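Local coordinates for trans-4-hydroxy-L-proline dehydratase (Clostridioides difficile 70-100-2010, PDB 6VXC), which catalyses the radical dehydration of trans-4-hydroxy-L-proline to (S)-1-pyrroline-5-carboxylate, using a glycyl radical, in the anaerobic breakdown of 4-hydroxyproline, at residues V548-C551 with I552-G555. Sequence-based numbering, arbitrary orientation.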
ATOM      1  N   VAL A 548      16.059  -6.790  -8.285  1.00 12.64           N
ATOM      2  CA  VAL A 548      15.418  -7.703  -7.406  1.00 11.05           C
ATOM      3  C   VAL A 548      16.045  -9.085  -7.437  1.00 12.75           C
ATOM      4  O   VAL A 548      16.078  -9.730  -8.464  1.00 18.33           O
ATOM      5  CB  VAL A 548      13.916  -7.855  -7.711  1.00 11.07           C
ATOM      6  CG1 VAL A 548      13.361  -9.039  -6.961  1.00 15.31           C
ATOM      7  CG2 VAL A 548      13.130  -6.604  -7.463  1.00 11.37           C
ATOM      8  N   ASP A 549      16.493  -9.527  -6.281  1.00 15.31           N
ATOM      9  CA  ASP A 549      17.045 -10.835  -6.154  1.00 13.97           C
ATOM     10  C   ASP A 549      16.163 -11.973  -6.588  1.00 14.35           C
ATOM     11  O   ASP A 549      15.095 -12.214  -6.135  1.00 13.23           O
ATOM     12  CB  ASP A 549      17.638 -11.159  -4.812  1.00 14.61           C
ATOM     13  CG  ASP A 549      18.935 -10.459  -4.562  1.00 19.59           C
ATOM     14  OD1 ASP A 549      19.627 -10.142  -5.490  1.00 22.12           O
ATOM     15  OD2 ASP A 549      19.231 -10.269  -3.422  1.00 20.87           O
ATOM     16  N   ASP A 550      16.978 -12.572  -7.409  1.00 13.82           N
ATOM     17  CA  ASP A 550      17.209 -13.612  -8.298  1.00 15.58           C
ATOM     18  C   ASP A 550      16.867 -13.413  -9.754  1.00 13.04           C
ATOM     19  O   ASP A 550      17.168 -14.279 -10.490  1.00 16.13           O
ATOM     20  CB  ASP A 550      17.357 -15.018  -7.724  1.00 15.29           C
ATOM     21  CG  ASP A 550      17.761 -15.038  -6.263  1.00 17.55           C
ATOM     22  OD1 ASP A 550      18.599 -14.290  -5.833  1.00 18.83           O
ATOM     23  OD2 ASP A 550      17.189 -15.816  -5.558  1.00 18.72           O
ATOM     24  N   CYS A 551      16.392 -12.225 -10.162  1.00 15.27           N
ATOM     25  CA  CYS A 551      15.909 -12.197 -11.539  1.00 14.62           C
ATOM     26  C   CYS A 551      17.051 -12.386 -12.533  1.00 15.14           C
ATOM     27  O   CYS A 551      16.932 -13.174 -13.478  1.00 16.23           O
ATOM     28  CB  CYS A 551      15.158 -10.888 -11.816  1.00 12.20           C
ATOM     29  SG  CYS A 551      13.658 -10.675 -10.800  1.00 17.04           S
ATOM     30  N   ILE A 552      18.173 -11.683 -12.331  1.00 16.20           N
ATOM     31  CA  ILE A 552      19.299 -11.800 -13.263  1.00 16.87           C
ATOM     32  C   ILE A 552      19.857 -13.218 -13.252  1.00 18.91           C
ATOM     33  O   ILE A 552      20.018 -13.850 -14.304  1.00 18.20           O
ATOM     34  CB  ILE A 552      20.386 -10.745 -12.944  1.00 16.50           C
ATOM     35  CG1 ILE A 552      19.885  -9.334 -13.280  1.00 15.45           C
ATOM     36  CG2 ILE A 552      21.702 -11.059 -13.653  1.00 17.47           C
ATOM     37  CD1 ILE A 552      20.814  -8.195 -12.841  1.00 14.28           C
ATOM     38  N   GLU A 553      20.125 -13.751 -12.059  1.00 16.29           N
ATOM     39  CA  GLU A 553      20.666 -15.105 -11.942  1.00 18.36           C
ATOM     40  C   GLU A 553      19.740 -16.145 -12.567  1.00 18.18           C
ATOM     41  O   GLU A 553      20.202 -17.068 -13.250  1.00 16.10           O
ATOM     42  CB  GLU A 553      20.928 -15.424 -10.468  1.00 20.90           C
ATOM     43  CG  GLU A 553      21.385 -16.835 -10.166  1.00 28.46           C
ATOM     44  CD  GLU A 553      21.633 -17.065  -8.670  1.00 37.52           C
ATOM     45  OE1 GLU A 553      21.584 -16.090  -7.891  1.00 38.07           O
ATOM     46  OE2 GLU A 553      21.857 -18.229  -8.271  1.00 46.13           O
ATOM     47  N   LYS A 554      18.428 -16.017 -12.335  1.00 20.93           N
ATOM     48  CA  LYS A 554      17.464 -16.949 -12.911  1.00 16.87           C
ATOM     49  C   LYS A 554      17.224 -16.712 -14.393  1.00 15.89           C
ATOM     50  O   LYS A 554      16.723 -17.611 -15.075  1.00 18.60           O
ATOM     51  CB  LYS A 554      16.108 -16.839 -12.208  1.00 15.91           C
ATOM     52  CG  LYS A 554      16.026 -17.364 -10.790  1.00 13.06           C
ATOM     53  CD  LYS A 554      14.608 -17.170 -10.292  1.00 14.80           C
ATOM     54  CE  LYS A 554      14.378 -17.725  -8.907  1.00 14.23           C
ATOM     55  NZ  LYS A 554      12.929 -17.561  -8.533  1.00 17.66           N
ATOM     56  N   GLY A 555      17.580 -15.540 -14.901  1.00 15.11           N
ATOM     57  CA  GLY A 555      17.156 -15.114 -16.214  1.00 16.90           C
ATOM     58  C   GLY A 555      15.651 -15.095 -16.349  1.00 14.92           C
ATOM     59  O   GLY A 555      15.099 -15.591 -17.336  1.00 16.31           O
TER
HETATM   60  O   HOH W   1      18.540  -9.785 -10.204  1.00 17.58           O
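Lys554 N donates to Asp550 O over 2.8 Å, almost straight at 163°, and closes the first turn of the short helix 551-554. The lysine's first methylenes pack against the same oxygen, CG 3.3 Å from Asp550 O. With CG anti to its own carbonyl carbon (chi1 -71°) and the chain extended beyond, it runs back alongside the aspartate, CG 4.1 Å from Asp550 CB. A long chain suits the place, because NZ is hydrogen-bonded to the carbonyls of Gly561 and Ala563. The Asp550 and Glu553 side chains run next to each other, their carboxylate planes turned 52° apart, with OD1 of Asp550 4.0 Å from OE1 of Glu553; their probable repulsion should be eased by the salt bridge from Asp550 OD2 to Arg564.

A type II beta turn, Val548 to Cys551, closed by the bond from Cys551 N to Val548 O, leads into the helix. Asp550, third in the turn, has the positive phi required there, which aspartate tolerates better than most non-glycine residues; it is also the N-cap, though its carboxylate caps nothing. Water 1 donates to Val548 O and accepts from Ile552 N at 2.9 Å. A Schellman motif stops the helix: Gly555, with no CB to clash, adopts positive phi and sends its N to Ile552 O at 3.0 Å, while the next residue's N reaches back to Cys551 O. Farther out, branched, apolar Ile552 packs on Leu195 and Ile199 of helix 192-205, and Asp549 forms a salt bridge with Lys462.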